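L-threonine 3-dehydrogenase (Clostridioides difficile, PDB 7OL1) probably oxidises L-threonine at its 3-hydroxyl group with NAD as coenzyme, as a member of the epimerase/dehydratase branch of the short-chain dehydrogenases. Local coordinates at residues Ser169-Cys174 / Gly187-Gly192; Ile194-Pro199 / Leu329-Glu334; Asp210-Ala215 / Lys323-Met328; Ala264-Pro269 / Pro301-Ser306. All blocks are in the same frame, centred on the assembly; numbering follows the deposited sequence.

Interaction 1. Residues Ser169-Cys174 / Gly187-Gly192; sequences SGELLC and GVRFPG
Glu-171 on the helix and Arg-189 on the strand carry the whole contact, as a salt bridge with two bonds. The arginine presents its side: NE reaches Glu-171 OE1 at 3.0 Å, and Arg-189 NH2 reaches Glu-171 OE2 at 2.8 Å with an N-H...O angle of 168°. Both oxygens lie close to the guanidinium plane, but the carboxylate is turned by 44° against it. NE therefore meets OE1 on its syn side, well out of the carboxylate plane, while NH2 comes to OE2 from above it. Arg-189 runs extended from CG to NE and meets the glutamate chain at about a right angle. OE1 also bonds to Ser-137, and OE2 to Gln-157 and, in a salt bridge, to Arg-158 of the second subunit; two arginines so close would be expected to keep the group ionised. NH1 of Arg-189 bonds instead to Asn-261 and the carbonyl of Gln-153. Strand 184-194 belongs to the central sheet of the Rossmann fold, between strands 132-138 and 260-261 here. Helix 162-181 packs on helix 108-129 and touches the second subunit, where Ser-169 meets its own counterpart.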
loop_
_atom_site.group_PDB
_atom_site.type_symbol
_atom_site.label_atom_id
_atom_site.label_comp_id
_atom_site.label_asym_id
_atom_site.label_seq_id
_atom_site.Cartn_x
_atom_site.Cartn_y
_atom_site.Cartn_z
ATOM N N SER A 169 -0.635 -2.913 0.855
ATOM C CA SER A 169 -0.654 -2.741 -0.627
ATOM C C SER A 169 -1.741 -3.637 -1.218
ATOM O O SER A 169 -2.510 -3.163 -2.079
ATOM C CB SER A 169 0.672 -3.054 -1.243
ATOM O OG SER A 169 1.624 -2.071 -0.895
ATOM N N GLY A 170 -1.824 -4.870 -0.721
ATOM C CA GLY A 170 -2.814 -5.863 -1.171
ATOM C C GLY A 170 -4.239 -5.516 -0.774
ATOM O O GLY A 170 -5.121 -5.659 -1.625
ATOM N N GLU A 171 -4.475 -5.120 0.478
ATOM C CA GLU A 171 -5.824 -4.652 0.901
ATOM C C GLU A 171 -6.287 -3.585 -0.100
ATOM O O GLU A 171 -7.368 -3.756 -0.703
ATOM C CB GLU A 171 -5.810 -4.151 2.340
ATOM C CG GLU A 171 -5.832 -5.262 3.375
ATOM C CD GLU A 171 -5.690 -4.770 4.816
ATOM O OE1 GLU A 171 -5.237 -5.555 5.670
ATOM O OE2 GLU A 171 -6.042 -3.595 5.086
ATOM N N LEU A 172 -5.453 -2.580 -0.357
ATOM C CA LEU A 172 -5.804 -1.446 -1.249
ATOM C C LEU A 172 -6.157 -1.963 -2.638
ATOM O O LEU A 172 -7.116 -1.462 -3.249
ATOM C CB LEU A 172 -4.619 -0.486 -1.290
ATOM C CG LEU A 172 -4.459 0.314 -0.000
ATOM C CD1 LEU A 172 -3.127 1.040 0.078
ATOM C CD2 LEU A 172 -5.597 1.305 0.108
ATOM N N LEU A 173 -5.421 -2.965 -3.093
ATOM C CA LEU A 173 -5.488 -3.450 -4.492
ATOM C C LEU A 173 -6.739 -4.315 -4.634
ATOM O O LEU A 173 -7.510 -4.155 -5.635
ATOM C CB LEU A 173 -4.205 -4.243 -4.717
ATOM C CG LEU A 173 -3.666 -4.326 -6.132
ATOM C CD1 LEU A 173 -3.704 -2.985 -6.841
ATOM C CD2 LEU A 173 -2.247 -4.846 -6.043
ATOM N N CYS A 174 -6.942 -5.198 -3.657
ATOM C CA CYS A 174 -8.151 -6.027 -3.599
ATOM C C CYS A 174 -9.391 -5.127 -3.535
ATOM O O CYS A 174 -10.359 -5.436 -4.264
ATOM C CB CYS A 174 -8.078 -6.993 -2.438
ATOM S SG CYS A 174 -6.759 -8.216 -2.614
ATOM N N GLY A 187 -11.537 -10.445 2.534
ATOM C CA GLY A 187 -10.434 -11.019 3.321
ATOM C C GLY A 187 -10.526 -10.722 4.794
ATOM O O GLY A 187 -11.339 -9.913 5.194
ATOM N N VAL A 188 -9.649 -11.332 5.572
ATOM C CA VAL A 188 -9.612 -11.127 7.034
ATOM C C VAL A 188 -8.169 -10.834 7.402
ATOM O O VAL A 188 -7.293 -11.299 6.692
ATOM C CB VAL A 188 -10.153 -12.355 7.777
ATOM C CG1 VAL A 188 -11.606 -12.626 7.410
ATOM C CG2 VAL A 188 -9.282 -13.574 7.539
ATOM N N ARG A 189 -7.974 -10.043 8.451
ATOM C CA ARG A 189 -6.673 -9.859 9.118
ATOM C C ARG A 189 -6.593 -10.902 10.226
ATOM O O ARG A 189 -7.151 -10.698 11.299
ATOM C CB ARG A 189 -6.519 -8.429 9.637
ATOM C CG ARG A 189 -6.931 -7.348 8.647
ATOM C CD ARG A 189 -6.434 -5.993 9.126
ATOM N NE ARG A 189 -6.701 -4.939 8.167
ATOM C CZ ARG A 189 -7.617 -3.992 8.283
ATOM N NH1 ARG A 189 -8.397 -3.913 9.354
ATOM N NH2 ARG A 189 -7.718 -3.093 7.321
ATOM N N PHE A 190 -5.933 -12.007 9.949
ATOM C CA PHE A 190 -5.643 -13.043 10.959
ATOM C C PHE A 190 -4.667 -12.499 11.994
ATOM O O PHE A 190 -3.660 -11.847 11.693
ATOM C CB PHE A 190 -5.083 -14.316 10.326
ATOM C CG PHE A 190 -6.087 -15.075 9.512
ATOM C CD1 PHE A 190 -7.181 -15.658 10.116
ATOM C CD2 PHE A 190 -5.952 -15.178 8.139
ATOM C CE1 PHE A 190 -8.121 -16.343 9.364
ATOM C CE2 PHE A 190 -6.892 -15.865 7.389
ATOM C CZ PHE A 190 -7.965 -16.458 8.004
ATOM N N PRO A 191 -4.946 -12.825 13.260
ATOM C CA PRO A 191 -3.949 -12.726 14.309
ATOM C C PRO A 191 -3.069 -13.969 14.315
ATOM O O PRO A 191 -3.194 -14.770 13.420
ATOM C CB PRO A 191 -4.829 -12.752 15.560
ATOM C CG PRO A 191 -5.968 -13.681 15.188
ATOM C CD PRO A 191 -6.242 -13.337 13.739
ATOM N N GLY A 192 -2.260 -14.115 15.364
ATOM C CA GLY A 192 -1.616 -15.389 15.720
ATOM C C GLY A 192 -2.613 -16.524 15.629
ATOM O O GLY A 192 -3.687 -16.432 16.241
#

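Interaction 2. Residues Ile194-Pro199 / Leu329-Glu334; sequences ISYVTP and LEKLSE
Tyr-196 has its CG lodged between the backbone N and the carbonyl carbon (chi1 47°), which turns the ring broadside to the helix, and Lys-331 bends at chi2 (67°) so that its chain folds across that ring instead of running away from it. The result is a CH-pi contact: Lys-331 CG sits 3.7 Å from the centroid of the Tyr-196 ring and only 5° off its normal. Lys-331 CB covers the inner part of the same face, 3.8 Å from Tyr-196 CG. A second bend, at chi4, takes the ammonium to the phenol end of the ring, and its ion pair with Asp-327, one helical turn back, is long and weak. The tyrosine belongs to the loop that leaves the C-terminal end of strand 184-194, a central strand of the Rossmann sheet, and the lysine to the last helix of the chain, 321-334. Within the loop Ser-195 makes an ST motif, its OG accepting from Thr-198 N at 3.3 Å, and the same hydroxyl has a weak bond to Glu-37 of helix 33-46. On the helix side Leu-332 adds apolar packing, with CD2 at 4.4 Å from Tyr-196 CB and 4.2 Å from Tyr-196 O. Met-328 and Tyr-235 also lie against Tyr-196, and Leu-332 continues onto Tyr-212 and Tyr-213 of helix 207-217.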
loop_
_atom_site.group_PDB
_atom_site.type_symbol
_atom_site.label_atom_id
_atom_site.label_comp_id
_atom_site.label_asym_id
_atom_site.label_seq_id
_atom_site.Cartn_x
_atom_site.Cartn_y
_atom_site.Cartn_z
ATOM N N ILE A 194 -3.093 -20.690 16.253
ATOM C CA ILE A 194 -2.691 -21.879 17.062
ATOM C C ILE A 194 -3.298 -23.095 16.370
ATOM O O ILE A 194 -4.560 -23.102 16.212
ATOM C CB ILE A 194 -3.224 -21.785 18.514
ATOM C CG1 ILE A 194 -3.035 -20.406 19.140
ATOM C CG2 ILE A 194 -2.623 -22.858 19.403
ATOM C CD1 ILE A 194 -1.603 -20.083 19.386
ATOM N N SER A 195 -2.464 -24.070 15.980
ATOM C CA SER A 195 -2.941 -25.388 15.475
ATOM C C SER A 195 -2.128 -26.542 16.069
ATOM O O SER A 195 -1.019 -26.314 16.603
ATOM C CB SER A 195 -2.965 -25.457 13.972
ATOM O OG SER A 195 -1.729 -25.928 13.459
ATOM N N TYR A 196 -2.703 -27.737 15.964
ATOM C CA TYR A 196 -2.108 -29.007 16.441
ATOM C C TYR A 196 -1.541 -29.819 15.275
ATOM O O TYR A 196 -0.679 -30.664 15.544
ATOM C CB TYR A 196 -3.156 -29.812 17.193
ATOM C CG TYR A 196 -4.502 -29.954 16.530
ATOM C CD1 TYR A 196 -4.754 -30.981 15.636
ATOM C CD2 TYR A 196 -5.555 -29.124 16.874
ATOM C CE1 TYR A 196 -6.009 -31.164 15.077
ATOM C CE2 TYR A 196 -6.815 -29.285 16.316
ATOM C CZ TYR A 196 -7.049 -30.314 15.419
ATOM O OH TYR A 196 -8.290 -30.491 14.869
ATOM N N VAL A 197 -2.009 -29.565 14.043
ATOM C CA VAL A 197 -1.561 -30.241 12.785
ATOM C C VAL A 197 -0.166 -29.746 12.391
ATOM O O VAL A 197 0.611 -30.559 11.879
ATOM C CB VAL A 197 -2.543 -30.018 11.618
ATOM C CG1 VAL A 197 -2.050 -30.656 10.325
ATOM C CG2 VAL A 197 -3.954 -30.492 11.944
ATOM N N THR A 198 0.123 -28.455 12.559
ATOM C CA THR A 198 1.348 -27.812 12.013
ATOM C C THR A 198 2.288 -27.569 13.191
ATOM O O THR A 198 1.858 -27.136 14.257
ATOM C CB THR A 198 1.019 -26.577 11.161
ATOM O OG1 THR A 198 -0.007 -26.824 10.175
ATOM C CG2 THR A 198 2.272 -26.035 10.502
ATOM N N PRO A 199 3.561 -28.006 13.094
ATOM C CA PRO A 199 4.487 -27.910 14.219
ATOM C C PRO A 199 5.039 -26.502 14.405
ATOM O O PRO A 199 5.249 -25.804 13.414
ATOM C CB PRO A 199 5.618 -28.895 13.860
ATOM C CG PRO A 199 5.588 -28.985 12.346
ATOM C CD PRO A 199 4.144 -28.735 11.954
ATOM N N LEU A 329 -4.283 -30.199 24.333
ATOM C CA LEU A 329 -3.555 -31.221 25.127
ATOM C C LEU A 329 -4.130 -32.611 24.817
ATOM O O LEU A 329 -3.346 -33.564 24.809
ATOM C CB LEU A 329 -3.632 -30.835 26.606
ATOM C CG LEU A 329 -2.939 -29.514 26.962
ATOM C CD1 LEU A 329 -3.226 -29.093 28.398
ATOM C CD2 LEU A 329 -1.439 -29.607 26.730
ATOM N N GLU A 330 -5.422 -32.710 24.488
ATOM C CA GLU A 330 -6.038 -33.943 23.922
ATOM C C GLU A 330 -5.368 -34.269 22.580
ATOM O O GLU A 330 -4.786 -35.374 22.472
ATOM C CB GLU A 330 -7.547 -33.791 23.706
ATOM C CG GLU A 330 -8.347 -33.580 24.979
ATOM C CD GLU A 330 -9.838 -33.368 24.760
ATOM O OE1 GLU A 330 -10.371 -33.821 23.709
ATOM O OE2 GLU A 330 -10.464 -32.743 25.641
ATOM N N LYS A 331 -5.442 -33.336 21.615
ATOM C CA LYS A 331 -5.041 -33.521 20.186
ATOM C C LYS A 331 -3.513 -33.687 20.064
ATOM O O LYS A 331 -3.074 -34.253 19.032
ATOM C CB LYS A 331 -5.527 -32.360 19.302
ATOM C CG LYS A 331 -6.834 -32.572 18.542
ATOM C CD LYS A 331 -8.048 -32.669 19.421
ATOM C CE LYS A 331 -9.241 -33.301 18.738
ATOM N NZ LYS A 331 -10.110 -32.273 18.130
ATOM N N LEU A 332 -2.731 -33.238 21.053
ATOM C CA LEU A 332 -1.254 -33.438 21.062
ATOM C C LEU A 332 -0.869 -34.761 21.748
ATOM O O LEU A 332 0.322 -35.126 21.671
ATOM C CB LEU A 332 -0.578 -32.254 21.759
ATOM C CG LEU A 332 -0.443 -30.972 20.940
ATOM C CD1 LEU A 332 0.329 -29.926 21.724
ATOM C CD2 LEU A 332 0.242 -31.220 19.605
ATOM N N SER A 333 -1.809 -35.445 22.411
ATOM C CA SER A 333 -1.585 -36.755 23.084
ATOM C C SER A 333 -1.958 -37.897 22.133
ATOM O O SER A 333 -1.103 -38.771 21.912
ATOM C CB SER A 333 -2.327 -36.848 24.388
ATOM O OG SER A 333 -1.500 -36.375 25.436
ATOM N N GLU A 334 -3.187 -37.871 21.610
ATOM C CA GLU A 334 -3.653 -38.653 20.427
ATOM C C GLU A 334 -2.545 -38.726 19.353
ATOM O O GLU A 334 -2.368 -39.815 18.762
ATOM C CB GLU A 334 -4.945 -38.014 19.905
ATOM C CG GLU A 334 -5.304 -38.339 18.458
ATOM C CD GLU A 334 -6.094 -37.243 17.748
ATOM O OE1 GLU A 334 -5.493 -36.183 17.459
ATOM O OE2 GLU A 334 -7.310 -37.434 17.496
#

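Interaction 3. Residues Asp210-Ala215 / Lys323-Met328; sequences DIYYEA and KMTKDM
Tyr-212 and Met-328 mark the nearest backbone approach, with CA atoms 7.0 Å apart, where two helical segments cross at -48° with their axes 11.0 Å apart. That is a wide spacing, and the Tyr-212 side chain spans it. Met-328 covers one face of the ring, its CB 3.8 Å from the Tyr-212 centroid and 11° off the normal. The methionine bends at chi2 (-67°) and again at chi3, which keeps its far end with the ring: CE comes to 3.8 Å from Tyr-212 CD2, while SD stays more distant above the same face in a Met-aromatic contact. Thr-325 meets the ring at its edge, CG2 lying 3.6 Å from Tyr-212 CE1. The methyl of Met-324 closes on the phenol end, CE at 3.6 Å from Tyr-212 OH. Ile-272 and Ile-276 of helix 269-277 also pack on Tyr-212. Within this apolar setting Tyr-212 OH donates to Thr-325 OG1 at 2.9 Å, and Thr-325 OG1 is bonded in turn to the Leu-321 carbonyl one helical turn back. This short chain of hydrogen bonds gives the buried phenol a polar partner and ties the ring's far end to helix 321-334.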
loop_
_atom_site.group_PDB
_atom_site.type_symbol
_atom_site.label_atom_id
_atom_site.label_comp_id
_atom_site.label_asym_id
_atom_site.label_seq_id
_atom_site.Cartn_x
_atom_site.Cartn_y
_atom_site.Cartn_z
ATOM N N ASP A 210 4.186 -23.946 20.682
ATOM C CA ASP A 210 5.321 -24.659 21.338
ATOM C C ASP A 210 5.062 -24.853 22.842
ATOM O O ASP A 210 5.503 -25.879 23.373
ATOM C CB ASP A 210 6.658 -23.941 21.099
ATOM C CG ASP A 210 7.890 -24.841 21.057
ATOM O OD1 ASP A 210 7.730 -26.094 21.058
ATOM O OD2 ASP A 210 9.011 -24.283 21.012
ATOM N N ILE A 211 4.379 -23.926 23.513
ATOM C CA ILE A 211 4.079 -24.022 24.974
ATOM C C ILE A 211 3.364 -25.347 25.261
ATOM O O ILE A 211 3.665 -25.956 26.297
ATOM C CB ILE A 211 3.250 -22.819 25.478
ATOM C CG1 ILE A 211 3.278 -22.723 27.007
ATOM C CG2 ILE A 211 1.821 -22.866 24.945
ATOM C CD1 ILE A 211 2.618 -21.485 27.557
ATOM N N TYR A 212 2.433 -25.766 24.405
ATOM C CA TYR A 212 1.621 -26.996 24.617
ATOM C C TYR A 212 2.500 -28.238 24.402
ATOM O O TYR A 212 2.291 -29.247 25.107
ATOM C CB TYR A 212 0.396 -27.024 23.698
ATOM C CG TYR A 212 -0.661 -25.999 24.013
ATOM C CD1 TYR A 212 -1.508 -26.156 25.090
ATOM C CD2 TYR A 212 -0.837 -24.885 23.217
ATOM C CE1 TYR A 212 -2.494 -25.228 25.381
ATOM C CE2 TYR A 212 -1.813 -23.942 23.497
ATOM C CZ TYR A 212 -2.651 -24.113 24.582
ATOM O OH TYR A 212 -3.618 -23.191 24.853
ATOM N N TYR A 213 3.441 -28.165 23.450
ATOM C CA TYR A 213 4.429 -29.236 23.153
ATOM C C TYR A 213 5.301 -29.396 24.410
ATOM O O TYR A 213 5.246 -30.468 25.032
ATOM C CB TYR A 213 5.203 -28.960 21.850
ATOM C CG TYR A 213 4.469 -29.288 20.563
ATOM C CD1 TYR A 213 3.290 -28.641 20.241
ATOM C CD2 TYR A 213 4.940 -30.227 19.653
ATOM C CE1 TYR A 213 2.602 -28.905 19.069
ATOM C CE2 TYR A 213 4.260 -30.511 18.475
ATOM C CZ TYR A 213 3.084 -29.844 18.180
ATOM O OH TYR A 213 2.365 -30.053 17.041
ATOM N N GLU A 214 5.993 -28.336 24.839
ATOM C CA GLU A 214 6.932 -28.384 25.993
ATOM C C GLU A 214 6.185 -28.648 27.309
ATOM O O GLU A 214 6.886 -28.782 28.321
ATOM C CB GLU A 214 7.750 -27.095 26.128
ATOM C CG GLU A 214 8.649 -26.783 24.940
ATOM C CD GLU A 214 9.641 -27.865 24.558
ATOM O OE1 GLU A 214 10.102 -28.586 25.461
ATOM O OE2 GLU A 214 9.947 -27.982 23.356
ATOM N N ALA A 215 4.846 -28.726 27.319
ATOM C CA ALA A 215 4.031 -28.970 28.541
ATOM C C ALA A 215 3.843 -30.475 28.763
ATOM O O ALA A 215 3.940 -30.936 29.922
ATOM C CB ALA A 215 2.691 -28.275 28.449
ATOM N N LYS A 323 -11.109 -23.448 26.451
ATOM C CA LYS A 323 -11.608 -24.478 25.494
ATOM C C LYS A 323 -10.437 -24.928 24.616
ATOM O O LYS A 323 -10.216 -26.153 24.487
ATOM C CB LYS A 323 -12.769 -23.969 24.633
ATOM C CG LYS A 323 -14.009 -24.855 24.675
ATOM C CD LYS A 323 -14.631 -25.160 23.330
ATOM C CE LYS A 323 -15.553 -26.365 23.360
ATOM N NZ LYS A 323 -16.204 -26.579 22.044
ATOM N N MET A 324 -9.677 -23.966 24.097
ATOM C CA MET A 324 -8.466 -24.236 23.287
ATOM C C MET A 324 -7.502 -25.115 24.089
ATOM O O MET A 324 -7.175 -26.219 23.608
ATOM C CB MET A 324 -7.763 -22.937 22.894
ATOM C CG MET A 324 -6.572 -23.158 21.994
ATOM S SD MET A 324 -6.045 -21.636 21.209
ATOM C CE MET A 324 -4.994 -20.938 22.479
ATOM N N THR A 325 -7.057 -24.651 25.257
ATOM C CA THR A 325 -6.031 -25.351 26.077
ATOM C C THR A 325 -6.431 -26.820 26.297
ATOM O O THR A 325 -5.553 -27.695 26.173
ATOM C CB THR A 325 -5.783 -24.635 27.407
ATOM O OG1 THR A 325 -5.419 -23.280 27.144
ATOM C CG2 THR A 325 -4.691 -25.292 28.226
ATOM N N LYS A 326 -7.699 -27.108 26.604
ATOM C CA LYS A 326 -8.157 -28.507 26.824
ATOM C C LYS A 326 -7.917 -29.285 25.523
ATOM O O LYS A 326 -7.131 -30.258 25.550
ATOM C CB LYS A 326 -9.618 -28.561 27.287
ATOM C CG LYS A 326 -9.982 -29.787 28.128
ATOM C CD LYS A 326 -11.479 -30.033 28.310
ATOM C CE LYS A 326 -12.167 -28.948 29.112
ATOM N NZ LYS A 326 -13.399 -28.489 28.437
ATOM N N ASP A 327 -8.514 -28.814 24.422
ATOM C CA ASP A 327 -8.484 -29.470 23.086
ATOM C C ASP A 327 -7.048 -29.636 22.576
ATOM O O ASP A 327 -6.808 -30.624 21.868
ATOM C CB ASP A 327 -9.272 -28.694 22.035
ATOM C CG ASP A 327 -9.710 -29.568 20.878
ATOM O OD1 ASP A 327 -10.586 -30.428 21.113
ATOM O OD2 ASP A 327 -9.169 -29.385 19.757
ATOM N N MET A 328 -6.132 -28.717 22.887
ATOM C CA MET A 328 -4.743 -28.810 22.370
ATOM C C MET A 328 -4.034 -29.988 23.042
ATOM O O MET A 328 -3.289 -30.717 22.349
ATOM C CB MET A 328 -3.949 -27.516 22.580
ATOM C CG MET A 328 -4.225 -26.497 21.497
ATOM S SD MET A 328 -3.599 -27.028 19.868
ATOM C CE MET A 328 -1.848 -26.687 20.085
#

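Interaction 4. Residues Ala264-Pro269 / Pro301-Ser306; sequences AMSFSP and PNSLDS
Ser-266 and Ser-303 bring their largely extended backbones to within 5.8 Å, CA to CA. The link between the two segments is a side-chain to main-chain bond: Ser-266 OG donates to the carbonyl O of Asn-302 at 3.0 Å. Its hydroxyl stands anti to its own carbonyl carbon (chi1 -43°), on the flank that faces the 301-306 loop. The approach to the carbonyl is bent, with a C=O...OG angle of 131°, and OG lies 20° from the carbonyl plane. Ser-303 CB packs beside the same hydroxyl. Ser-266 belongs to the short strand 265-266, which pairs antiparallel with 232-235 at the margin of the otherwise parallel Rossmann sheet; the backbones of Met-265 and Phe-267 bond to those of Met-233 and Met-231. Just beyond it, Ser-268 takes the N-cap position of helix 269-277. The opposing segment joins helices 291-299 and 307-313. It is held from other directions too, since the backbones of Asn-302, Ser-303 and Asp-305 bond to Lys-148 and Thr-151, and Ser-303 OG is hydrogen-bonded to the backbone N of Met-150. Asp-232, which touches Ser-266, also accepts from Leu-304 N and so joins the same loop to strand 232-235.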
loop_
_atom_site.group_PDB
_atom_site.type_symbol
_atom_site.label_atom_id
_atom_site.label_comp_id
_atom_site.label_asym_id
_atom_site.label_seq_id
_atom_site.Cartn_x
_atom_site.Cartn_y
_atom_site.Cartn_z
ATOM N N ALA A 264 -10.453 -13.753 18.658
ATOM C CA ALA A 264 -11.152 -14.652 19.598
ATOM C C ALA A 264 -10.673 -14.390 21.024
ATOM O O ALA A 264 -11.412 -14.744 21.948
ATOM C CB ALA A 264 -10.878 -16.082 19.206
ATOM N N MET A 265 -9.472 -13.821 21.175
ATOM C CA MET A 265 -8.770 -13.688 22.475
ATOM C C MET A 265 -7.523 -12.800 22.306
ATOM O O MET A 265 -7.051 -12.678 21.176
ATOM C CB MET A 265 -8.428 -15.068 23.080
ATOM C CG MET A 265 -7.659 -16.055 22.198
ATOM S SD MET A 265 -7.701 -17.850 22.715
ATOM C CE MET A 265 -9.337 -18.319 22.171
ATOM N N SER A 266 -7.137 -12.093 23.379
ATOM C CA SER A 266 -5.792 -11.524 23.661
ATOM C C SER A 266 -5.245 -12.196 24.919
ATOM O O SER A 266 -6.041 -12.457 25.826
ATOM C CB SER A 266 -5.814 -10.033 23.877
ATOM O OG SER A 266 -6.645 -9.394 22.925
ATOM N N PHE A 267 -3.937 -12.432 24.997
ATOM C CA PHE A 267 -3.316 -12.982 26.217
ATOM C C PHE A 267 -1.784 -12.889 26.195
ATOM O O PHE A 267 -1.074 -12.953 25.140
ATOM C CB PHE A 267 -3.847 -14.390 26.488
ATOM C CG PHE A 267 -3.688 -15.413 25.392
ATOM C CD1 PHE A 267 -2.428 -15.893 25.054
ATOM C CD2 PHE A 267 -4.804 -15.960 24.767
ATOM C CE1 PHE A 267 -2.280 -16.858 24.072
ATOM C CE2 PHE A 267 -4.653 -16.939 23.799
ATOM C CZ PHE A 267 -3.393 -17.386 23.457
ATOM N N SER A 268 -1.290 -12.692 27.414
ATOM C CA SER A 268 0.137 -12.690 27.794
ATOM C C SER A 268 0.541 -14.129 28.056
ATOM O O SER A 268 -0.301 -14.942 28.421
ATOM C CB SER A 268 0.348 -11.834 29.006
ATOM O OG SER A 268 -0.401 -12.336 30.110
ATOM N N PRO A 269 1.833 -14.474 27.899
ATOM C CA PRO A 269 2.296 -15.849 28.105
ATOM C C PRO A 269 1.845 -16.454 29.446
ATOM O O PRO A 269 1.548 -17.644 29.538
ATOM C CB PRO A 269 3.824 -15.684 28.067
ATOM C CG PRO A 269 4.058 -14.487 27.165
ATOM C CD PRO A 269 2.909 -13.558 27.487
ATOM N N PRO A 301 -0.745 -4.189 17.721
ATOM C CA PRO A 301 -1.849 -4.131 18.668
ATOM C C PRO A 301 -1.925 -5.298 19.671
ATOM O O PRO A 301 -1.445 -6.408 19.400
ATOM C CB PRO A 301 -3.082 -4.163 17.761
ATOM C CG PRO A 301 -2.625 -3.574 16.440
ATOM C CD PRO A 301 -1.132 -3.797 16.362
ATOM N N ASN A 302 -2.546 -4.999 20.816
ATOM C CA ASN A 302 -2.775 -5.928 21.947
ATOM C C ASN A 302 -4.099 -6.647 21.693
ATOM O O ASN A 302 -4.213 -7.839 22.108
ATOM C CB ASN A 302 -2.821 -5.198 23.294
ATOM C CG ASN A 302 -1.637 -4.283 23.532
ATOM O OD1 ASN A 302 -0.488 -4.671 23.300
ATOM N ND2 ASN A 302 -1.917 -3.065 23.985
ATOM N N SER A 303 -5.055 -5.953 21.057
ATOM C CA SER A 303 -6.423 -6.480 20.792
ATOM C C SER A 303 -7.093 -5.660 19.686
ATOM O O SER A 303 -6.890 -4.435 19.656
ATOM C CB SER A 303 -7.256 -6.490 22.055
ATOM O OG SER A 303 -7.722 -5.186 22.361
ATOM N N LEU A 304 -7.862 -6.307 18.812
ATOM C CA LEU A 304 -8.527 -5.632 17.668
ATOM C C LEU A 304 -10.024 -5.636 17.933
ATOM O O LEU A 304 -10.504 -6.521 18.707
ATOM C CB LEU A 304 -8.285 -6.356 16.331
ATOM C CG LEU A 304 -6.862 -6.776 15.953
ATOM C CD1 LEU A 304 -6.916 -7.910 14.938
ATOM C CD2 LEU A 304 -6.060 -5.612 15.391
ATOM N N ASP A 305 -10.730 -4.783 17.193
ATOM C CA ASP A 305 -12.200 -4.667 17.247
ATOM C C ASP A 305 -12.821 -5.387 16.044
ATOM O O ASP A 305 -12.902 -4.781 14.962
ATOM C CB ASP A 305 -12.584 -3.182 17.373
ATOM C CG ASP A 305 -14.075 -2.928 17.496
ATOM O OD1 ASP A 305 -14.816 -3.914 17.708
ATOM O OD2 ASP A 305 -14.489 -1.769 17.332
ATOM N N SER A 306 -13.394 -6.569 16.289
ATOM C CA SER A 306 -14.128 -7.410 15.302
ATOM C C SER A 306 -15.530 -6.883 14.966
ATOM O O SER A 306 -16.269 -7.581 14.207
ATOM C CB SER A 306 -14.230 -8.846 15.773
ATOM O OG SER A 306 -13.718 -9.039 17.088
#

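In the fold
Interactions 1 and 3 are buried, interaction 2 is partly buried and interaction 4 lies at the surface. Charge is used in the core beside the second subunit, where interaction 1 ties a helix to the central sheet. Interactions 2 and 3, with centres about 7 Å apart, share helix 321-334 and touch each other: both set an aliphatic chain over a tyrosine face, but only interaction 3 adds a hydrogen bond. Interaction 4 relies on a single hydroxyl-to-carbonyl bond between two segments near the surface, yet Met-265 and Phe-267 of segment 264-269 reach Met-324 of interaction 3. Interaction 1 lies across the chain's centre from interactions 2 and 3.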